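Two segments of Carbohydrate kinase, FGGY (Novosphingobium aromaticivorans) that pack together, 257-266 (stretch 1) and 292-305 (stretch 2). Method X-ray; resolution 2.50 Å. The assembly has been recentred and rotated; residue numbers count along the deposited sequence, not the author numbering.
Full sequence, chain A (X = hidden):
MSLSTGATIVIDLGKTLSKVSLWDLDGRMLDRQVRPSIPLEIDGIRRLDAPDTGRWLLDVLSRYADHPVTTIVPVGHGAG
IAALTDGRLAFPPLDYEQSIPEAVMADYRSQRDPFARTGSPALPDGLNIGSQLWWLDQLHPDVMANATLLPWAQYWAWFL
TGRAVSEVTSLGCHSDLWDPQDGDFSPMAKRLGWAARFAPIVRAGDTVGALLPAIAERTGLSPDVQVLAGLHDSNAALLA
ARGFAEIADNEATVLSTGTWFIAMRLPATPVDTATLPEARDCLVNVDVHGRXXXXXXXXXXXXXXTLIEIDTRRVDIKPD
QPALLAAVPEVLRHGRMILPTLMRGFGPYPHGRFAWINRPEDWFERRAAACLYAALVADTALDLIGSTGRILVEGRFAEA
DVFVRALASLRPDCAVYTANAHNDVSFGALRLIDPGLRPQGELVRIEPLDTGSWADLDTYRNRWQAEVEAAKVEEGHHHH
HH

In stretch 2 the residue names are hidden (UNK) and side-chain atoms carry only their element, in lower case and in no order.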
ATOM      1  N   THR A 257      -2.537   8.259  -3.762  1.00 21.06           N
ATOM      2  CA  THR A 257      -1.643   9.392  -3.927  1.00 22.93           C
ATOM      3  C   THR A 257      -1.087   9.854  -2.586  1.00 22.72           C
ATOM      4  O   THR A 257      -1.568   9.445  -1.531  1.00 25.20           O
ATOM      5  CB  THR A 257      -2.345  10.565  -4.654  1.00 23.85           C
ATOM      6  OG1 THR A 257      -3.360  11.123  -3.811  1.00 24.29           O
ATOM      7  CG2 THR A 257      -2.974  10.087  -5.952  1.00 22.17           C
ATOM      8  N   GLY A 258      -0.093  10.729  -2.647  1.00 21.69           N
ATOM      9  CA  GLY A 258       0.681  11.137  -1.491  1.00 25.64           C
ATOM     10  C   GLY A 258       2.121  11.323  -1.946  1.00 26.49           C
ATOM     11  O   GLY A 258       2.364  11.676  -3.103  1.00 24.01           O
ATOM     12  N   THR A 259       3.082  11.078  -1.061  1.00 25.72           N
ATOM     13  CA  THR A 259       4.478  11.100  -1.488  1.00 28.15           C
ATOM     14  C   THR A 259       4.644  10.176  -2.693  1.00 26.17           C
ATOM     15  O   THR A 259       5.256  10.546  -3.692  1.00 25.93           O
ATOM     16  CB  THR A 259       5.441  10.667  -0.369  1.00 27.60           C
ATOM     17  OG1 THR A 259       5.426  11.641   0.680  1.00 30.92           O
ATOM     18  CG2 THR A 259       6.853  10.559  -0.909  1.00 29.65           C
ATOM     19  N   TRP A 260       4.077   8.978  -2.589  1.00 23.70           N
ATOM     20  CA  TRP A 260       4.047   8.041  -3.699  1.00 23.21           C
ATOM     21  C   TRP A 260       2.661   7.992  -4.337  1.00 22.72           C
ATOM     22  O   TRP A 260       1.648   7.872  -3.645  1.00 20.72           O
ATOM     23  CB  TRP A 260       4.430   6.635  -3.229  1.00 23.47           C
ATOM     24  CG  TRP A 260       5.897   6.426  -3.018  1.00 26.44           C
ATOM     25  CD1 TRP A 260       6.598   6.621  -1.860  1.00 27.87           C
ATOM     26  CD2 TRP A 260       6.846   5.969  -3.988  1.00 28.18           C
ATOM     27  NE1 TRP A 260       7.925   6.322  -2.053  1.00 27.79           N
ATOM     28  CE2 TRP A 260       8.104   5.917  -3.351  1.00 30.16           C
ATOM     29  CE3 TRP A 260       6.755   5.602  -5.336  1.00 27.05           C
ATOM     30  CZ2 TRP A 260       9.261   5.510  -4.013  1.00 31.86           C
ATOM     31  CZ3 TRP A 260       7.908   5.200  -5.992  1.00 27.08           C
ATOM     32  CH2 TRP A 260       9.142   5.158  -5.332  1.00 30.38           C
ATOM     33  N   PHE A 261       2.626   8.094  -5.660  1.00 21.62           N
ATOM     34  CA  PHE A 261       1.423   7.800  -6.421  1.00 22.03           C
ATOM     35  C   PHE A 261       1.517   6.342  -6.856  1.00 21.31           C
ATOM     36  O   PHE A 261       2.452   5.963  -7.559  1.00 21.32           O
ATOM     37  CB  PHE A 261       1.336   8.699  -7.652  1.00 22.55           C
ATOM     38  CG  PHE A 261       0.919  10.108  -7.354  1.00 24.27           C
ATOM     39  CD1 PHE A 261       1.356  10.753  -6.208  1.00 24.47           C
ATOM     40  CD2 PHE A 261       0.111  10.803  -8.241  1.00 25.46           C
ATOM     41  CE1 PHE A 261       0.979  12.056  -5.942  1.00 26.12           C
ATOM     42  CE2 PHE A 261      -0.266  12.108  -7.984  1.00 24.99           C
ATOM     43  CZ  PHE A 261       0.164  12.735  -6.834  1.00 26.32           C
ATOM     44  N   ILE A 262       0.566   5.522  -6.425  1.00 20.51           N
ATOM     45  CA  ILE A 262       0.615   4.095  -6.718  1.00 19.77           C
ATOM     46  C   ILE A 262      -0.658   3.597  -7.383  1.00 19.61           C
ATOM     47  O   ILE A 262      -1.751   3.728  -6.835  1.00 19.12           O
ATOM     48  CB  ILE A 262       0.867   3.259  -5.450  1.00 21.50           C
ATOM     49  CG1 ILE A 262       2.134   3.736  -4.738  1.00 21.06           C
ATOM     50  CG2 ILE A 262       0.975   1.779  -5.800  1.00 20.71           C
ATOM     51  CD1 ILE A 262       2.417   3.008  -3.445  1.00 18.88           C
ATOM     52  N   ALA A 263      -0.504   3.023  -8.571  1.00 20.37           N
ATOM     53  CA  ALA A 263      -1.619   2.426  -9.286  1.00 18.87           C
ATOM     54  C   ALA A 263      -1.663   0.927  -9.021  1.00 19.98           C
ATOM     55  O   ALA A 263      -0.733   0.200  -9.370  1.00 19.86           O
ATOM     56  CB  ALA A 263      -1.504   2.701 -10.777  1.00 16.61           C
HETATM   57  N   MSE A 264      -2.746   0.472  -8.397  1.00 20.09           N
HETATM   58  CA  MSE A 264      -2.945  -0.947  -8.153  1.00 18.85           C
HETATM   59  C   MSE A 264      -4.183  -1.428  -8.892  1.00 21.13           C
HETATM   60  O   MSE A 264      -5.308  -1.047  -8.560  1.00 20.92           O
HETATM   61  CB  MSE A 264      -3.081  -1.211  -6.660  1.00 19.87           C
HETATM   62  CG  MSE A 264      -1.901  -0.695  -5.846  1.00 21.80           C
HETATM   63 SE   MSE A 264      -2.174  -0.903  -3.927  1.00 46.91          SE
HETATM   64  CE  MSE A 264      -2.114  -2.850  -3.820  1.00 23.96           C
ATOM     65  N   ARG A 265      -3.972  -2.261  -9.904  1.00 19.50           N
ATOM     66  CA  ARG A 265      -5.067  -2.720 -10.745  1.00 19.54           C
ATOM     67  C   ARG A 265      -5.654  -4.047 -10.276  1.00 20.57           C
ATOM     68  O   ARG A 265      -4.931  -4.948  -9.855  1.00 20.97           O
ATOM     69  CB  ARG A 265      -4.609  -2.842 -12.199  1.00 20.81           C
ATOM     70  CG  ARG A 265      -5.591  -3.578 -13.086  1.00 20.68           C
ATOM     71  CD  ARG A 265      -5.049  -3.767 -14.484  1.00 20.76           C
ATOM     72  NE  ARG A 265      -5.962  -4.566 -15.292  1.00 23.85           N
ATOM     73  CZ  ARG A 265      -5.676  -5.066 -16.489  1.00 20.42           C
ATOM     74  NH1 ARG A 265      -4.491  -4.856 -17.036  1.00 21.06           N
ATOM     75  NH2 ARG A 265      -6.582  -5.782 -17.135  1.00 19.92           N
ATOM     76  N   LEU A 266      -6.974  -4.156 -10.357  1.00 21.78           N
ATOM     77  CA  LEU A 266      -7.673  -5.397 -10.050  1.00 23.84           C
ATOM     78  C   LEU A 266      -8.223  -5.972 -11.347  1.00 24.05           C
ATOM     79  O   LEU A 266      -9.372  -5.715 -11.707  1.00 25.00           O
ATOM     80  CB  LEU A 266      -8.815  -5.136  -9.070  1.00 22.86           C
ATOM     81  CG  LEU A 266      -8.425  -4.344  -7.819  1.00 24.94           C
ATOM     82  CD1 LEU A 266      -9.649  -3.796  -7.090  1.00 22.26           C
ATOM     83  CD2 LEU A 266      -7.568  -5.195  -6.897  1.00 24.93           C
ATOM     84  N   UNK A 292      -2.959 -11.956  -8.867  1.00 22.41           N
ATOM     85  CA  UNK A 292      -1.978 -10.888  -9.096  1.00 22.36           C
ATOM     86  C   UNK A 292      -2.603  -9.494  -9.196  1.00 22.03           C
ATOM     87  O   UNK A 292      -3.648  -9.303  -9.820  1.00 20.36           O
ATOM     88  c   UNK A 292      -1.482 -12.770 -10.479  1.00 21.56           C
ATOM     89  c   UNK A 292      -1.331 -11.288 -10.426  1.00 22.06           C
ATOM     90  c   UNK A 292      -2.806 -13.063  -9.826  1.00 22.44           C
ATOM     91  N   UNK A 293      -1.941  -8.531  -8.567  1.00 22.28           N
ATOM     92  CA  UNK A 293      -2.363  -7.140  -8.576  1.00 21.02           C
ATOM     93  C   UNK A 293      -1.281  -6.293  -9.229  1.00 21.11           C
ATOM     94  O   UNK A 293      -0.387  -5.786  -8.549  1.00 19.86           O
ATOM     95  c   UNK A 293      -2.597  -6.631  -7.148  1.00 20.99           C
ATOM     96  c   UNK A 293      -2.867  -5.128  -7.143  1.00 20.25           C
ATOM     97  c   UNK A 293      -3.728  -7.405  -6.486  1.00 20.52           C
ATOM     98  N   UNK A 294      -1.350  -6.150 -10.560  1.00 19.63           N
ATOM     99  CA  UNK A 294      -0.356  -5.367 -11.298  1.00 21.98           C
ATOM    100  C   UNK A 294      -0.273  -3.946 -10.755  1.00 21.52           C
ATOM    101  O   UNK A 294      -1.304  -3.310 -10.532  1.00 20.67           O
ATOM    102  c   UNK A 294      -0.903  -5.367 -12.728  1.00 23.01           C
ATOM    103  c   UNK A 294      -1.714  -6.612 -12.815  1.00 21.59           C
ATOM    104  c   UNK A 294      -2.331  -6.784 -11.454  1.00 20.66           C
ATOM    105  N   UNK A 295       0.948  -3.460 -10.546  1.00 21.70           N
ATOM    106  CA  UNK A 295       1.153  -2.162  -9.919  1.00 22.66           C
ATOM    107  C   UNK A 295       2.212  -1.327 -10.628  1.00 22.46           C
ATOM    108  O   UNK A 295       3.166  -1.860 -11.184  1.00 22.58           O
ATOM    109  o   UNK A 295       0.710  -3.304  -7.826  1.00 24.46           O
ATOM    110  c   UNK A 295       1.548  -2.346  -8.453  1.00 22.97           C
ATOM    111  N   UNK A 296       2.032  -0.012 -10.597  1.00 22.04           N
ATOM    112  CA  UNK A 296       3.026   0.917 -11.120  1.00 22.80           C
ATOM    113  C   UNK A 296       3.024   2.165 -10.257  1.00 22.34           C
ATOM    114  O   UNK A 296       1.965   2.732  -9.991  1.00 22.62           O
ATOM    115  c   UNK A 296       2.718   1.272 -12.559  1.00 19.92           C
ATOM    116  N   UNK A 297       4.198   2.588  -9.803  1.00 21.89           N
ATOM    117  CA  UNK A 297       4.288   3.817  -9.022  1.00 23.29           C
ATOM    118  C   UNK A 297       5.260   4.853  -9.576  1.00 24.44           C
ATOM    119  O   UNK A 297       6.049   4.585 -10.485  1.00 24.20           O
ATOM    120  n   UNK A 297       8.974   2.209  -5.075  1.00 27.73           N
ATOM    121  c   UNK A 297       5.046   2.129  -7.187  1.00 26.75           C
ATOM    122  c   UNK A 297       6.432   1.799  -7.711  1.00 28.18           C
ATOM    123  c   UNK A 297       7.953   1.704  -5.758  1.00 30.85           C
ATOM    124  c   UNK A 297       4.601   3.542  -7.539  1.00 25.23           C
ATOM    125  n   UNK A 297       7.344   0.614  -5.314  1.00 31.51           N
ATOM    126  n   UNK A 297       7.529   2.295  -6.876  1.00 29.24           N
ATOM    127  N   UNK A 298       5.157   6.050  -9.014  1.00 24.22           N
ATOM    128  CA  UNK A 298       6.123   7.118  -9.216  1.00 26.20           C
ATOM    129  C   UNK A 298       5.910   8.096  -8.066  1.00 25.33           C
ATOM    130  O   UNK A 298       4.809   8.186  -7.523  1.00 24.17           O
ATOM    131  c   UNK A 298       3.483   8.185 -10.851  1.00 23.38           C
ATOM    132  c   UNK A 298       2.542  10.388 -10.873  1.00 24.37           C
ATOM    133  c   UNK A 298       4.906  10.082 -10.610  1.00 24.87           C
ATOM    134  c   UNK A 298       5.949   7.798 -10.581  1.00 25.79           C
ATOM    135  c   UNK A 298       3.809  10.924 -10.707  1.00 24.77           C
ATOM    136  c   UNK A 298       2.380   9.021 -10.946  1.00 24.02           C
ATOM    137  c   UNK A 298       4.754   8.705 -10.672  1.00 24.01           C
ATOM    138  N   UNK A 299       6.961   8.803  -7.675  1.00 25.41           N
ATOM    139  CA  UNK A 299       6.886   9.647  -6.491  1.00 25.92           C
ATOM    140  C   UNK A 299       6.216  10.981  -6.767  1.00 26.23           C
ATOM    141  O   UNK A 299       6.813  12.040  -6.579  1.00 30.17           O
ATOM    142 se   UNK A 299      10.163   9.184  -3.831  1.00 59.37          SE
ATOM    143  c   UNK A 299       8.273   9.848  -5.892  1.00 28.87           C
ATOM    144  c   UNK A 299       8.688   8.701  -4.993  1.00 31.25           C
ATOM    145  c   UNK A 299      11.590   8.951  -5.123  1.00 37.89           C
ATOM    146  N   UNK A 300       4.963  10.912  -7.197  1.00 24.28           N
ATOM    147  CA  UNK A 300       4.202  12.088  -7.568  1.00 26.52           C
ATOM    148  C   UNK A 300       4.264  13.217  -6.563  1.00 28.13           C
ATOM    149  O   UNK A 300       4.683  14.321  -6.899  1.00 30.39           O
ATOM    150  N   UNK A 301       3.847  12.942  -5.332  1.00 28.31           N
ATOM    151  CA  UNK A 301       3.787  13.960  -4.298  1.00 27.74           C
ATOM    152  C   UNK A 301       5.113  14.647  -4.037  1.00 28.99           C
ATOM    153  O   UNK A 301       5.153  15.825  -3.685  1.00 30.49           O
ATOM    154  N   UNK A 302       6.202  13.909  -4.212  1.00 29.26           N
ATOM    155  CA  UNK A 302       7.534  14.445  -3.969  1.00 29.94           C
ATOM    156  C   UNK A 302       7.931  15.454  -5.043  1.00 31.88           C
ATOM    157  O   UNK A 302       8.578  16.463  -4.757  1.00 31.02           O
ATOM    158  c   UNK A 302      10.407  14.643  -2.853  1.00 33.48           C
ATOM    159  c   UNK A 302       8.560  13.314  -3.911  1.00 30.50           C
ATOM    160  n   UNK A 302      12.675  13.278  -1.889  1.00 32.32           N
ATOM    161  n   UNK A 302      10.468  13.878  -1.610  1.00 35.28           N
ATOM    162  c   UNK A 302       9.998  13.781  -4.034  1.00 31.11           C
ATOM    163  c   UNK A 302      11.553  13.240  -1.179  1.00 35.29           C
ATOM    164  n   UNK A 302      11.518  12.570  -0.034  1.00 29.19           N
ATOM    165  N   UNK A 303       7.540  15.178  -6.283  1.00 31.13           N
ATOM    166  CA  UNK A 303       7.881  16.059  -7.394  1.00 31.32           C
ATOM    167  C   UNK A 303       7.068  17.344  -7.319  1.00 31.29           C
ATOM    168  O   UNK A 303       7.602  18.444  -7.469  1.00 31.90           O
ATOM    169  c   UNK A 303       8.328  13.384 -10.162  1.00 29.67           C
ATOM    170  o   UNK A 303       8.760  14.145 -11.053  1.00 29.77           O
ATOM    171  o   UNK A 303       8.008  12.197 -10.377  1.00 28.65           O
ATOM    172  c   UNK A 303       7.647  15.351  -8.725  1.00 31.15           C
ATOM    173  c   UNK A 303       8.193  13.929  -8.756  1.00 31.93           C
ATOM    174  N   UNK A 304       5.773  17.198  -7.077  1.00 30.80           N
ATOM    175  CA  UNK A 304       4.905  18.348  -6.890  1.00 31.74           C
ATOM    176  C   UNK A 304       5.462  19.277  -5.807  1.00 32.28           C
ATOM    177  O   UNK A 304       5.513  20.494  -5.989  1.00 30.96           O
ATOM    178  c   UNK A 304       2.817  17.219  -7.734  1.00 32.68           C
ATOM    179  c   UNK A 304       1.375  16.786  -7.503  1.00 30.04           C
ATOM    180  c   UNK A 304       3.474  17.910  -6.532  1.00 30.93           C
ATOM    181  c   UNK A 304       2.654  19.104  -6.077  1.00 29.75           C
ATOM    182  N   UNK A 305       5.892  18.691  -4.692  1.00 30.54           N
ATOM    183  CA  UNK A 305       6.415  19.462  -3.568  1.00 30.66           C
ATOM    184  C   UNK A 305       7.699  20.196  -3.937  1.00 32.01           C
ATOM    185  O   UNK A 305       7.963  21.288  -3.437  1.00 30.58           O
ATOM    186  c   UNK A 305       6.889  19.329  -1.069  1.00 31.96           C
ATOM    187  o   UNK A 305       8.990  18.477  -0.342  1.00 36.50           O
ATOM    188  c   UNK A 305       7.767  18.582  -0.086  1.00 34.23           C
ATOM    189  o   UNK A 305       7.235  18.096   0.935  1.00 31.09           O
ATOM    190  c   UNK A 305       6.671  18.562  -2.363  1.00 31.30           C
TER

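Position 292 carries three carbons that close a ring onto the backbone N and touch nothing on stretch 1: Pro-292. At 293 one carbon bears two more, a fork at the beta carbon without oxygen, so Val-293; its CG1 lies 3.4 Å from Arg-265 O and 4.0 Å from Met-264 CB. Position 294 again closes three carbons onto N, giving Pro-294, whose O accepts from Arg-265 N at 2.9 Å with a nearly straight N-H...O angle of 176°. One carbon followed by one oxygen at 295 makes Ser-295; OG donates to Val-293 O at 2.8 Å, within its own stretch.

At 296 a single carbon identifies Ala-296. It pairs with Ala-263 through two hydrogen bonds, Ala-263 N to Ala-296 O (2.9 Å) and Ala-296 N to Ala-263 O (3.0 Å). Position 297 has three carbons, a nitrogen, then a carbon carrying two nitrogens, a guanidinium: Arg-297. Its NH2 lies over one face of the indole, 3.0 Å from Trp-260 CH2, and CZ sits 4.0 Å from the centroid of the six-membered ring, an off-centre cation-pi contact.

Position 298 shows one carbon and a six-carbon ring with no hydroxyl, hence Phe-298, with CE1 3.5 Å from Phe-261 CB. The unbranched chain at 299, two carbons, selenium and a carbon, is selenomethionine, Met-299; CG is 3.3 Å from Trp-260 CE2, over the face opposite Arg-297.

Positions 300 and 301 have no side-chain atoms: Gly-300 and Gly-301. A CB on the first would fall 2.3 Å from Phe-261 CD1, and one on the second 1.9 Å from Gly-258 O, so both sites exclude a side chain. At 302 a second guanidinium chain gives Arg-302, with CB 4.4 Å from Thr-259 CG2. Three carbons, the third carrying two oxygens, make 303 Glu-303, without contact. Four carbons forked at the first, one arm two long, make 304 Ile-304, its CD1 4.3 Å from Phe-261 CZ. Position 305 repeats the carboxylate pattern, Glu-305, also out of contact.

The contact works as an antiparallel ladder (axes at 169°) that passes into close helix packing. Phe-261 N to Phe-298 O (2.9 Å) and Phe-298 N to Phe-261 O (3.1 Å) extend the hydrogen bonding of the alanine pair. At the end of the strand, Arg-297, still within it, and Met-299, just after it, sandwich the Trp-260 ring, while bare Gly-300 lets its CA rest over the Phe-261 ring, 3.8 Å from the centroid of that ring. Together the stretches bury 921 Å².

Stretch 2, residues 292-305: PVPSARFMGGREIE
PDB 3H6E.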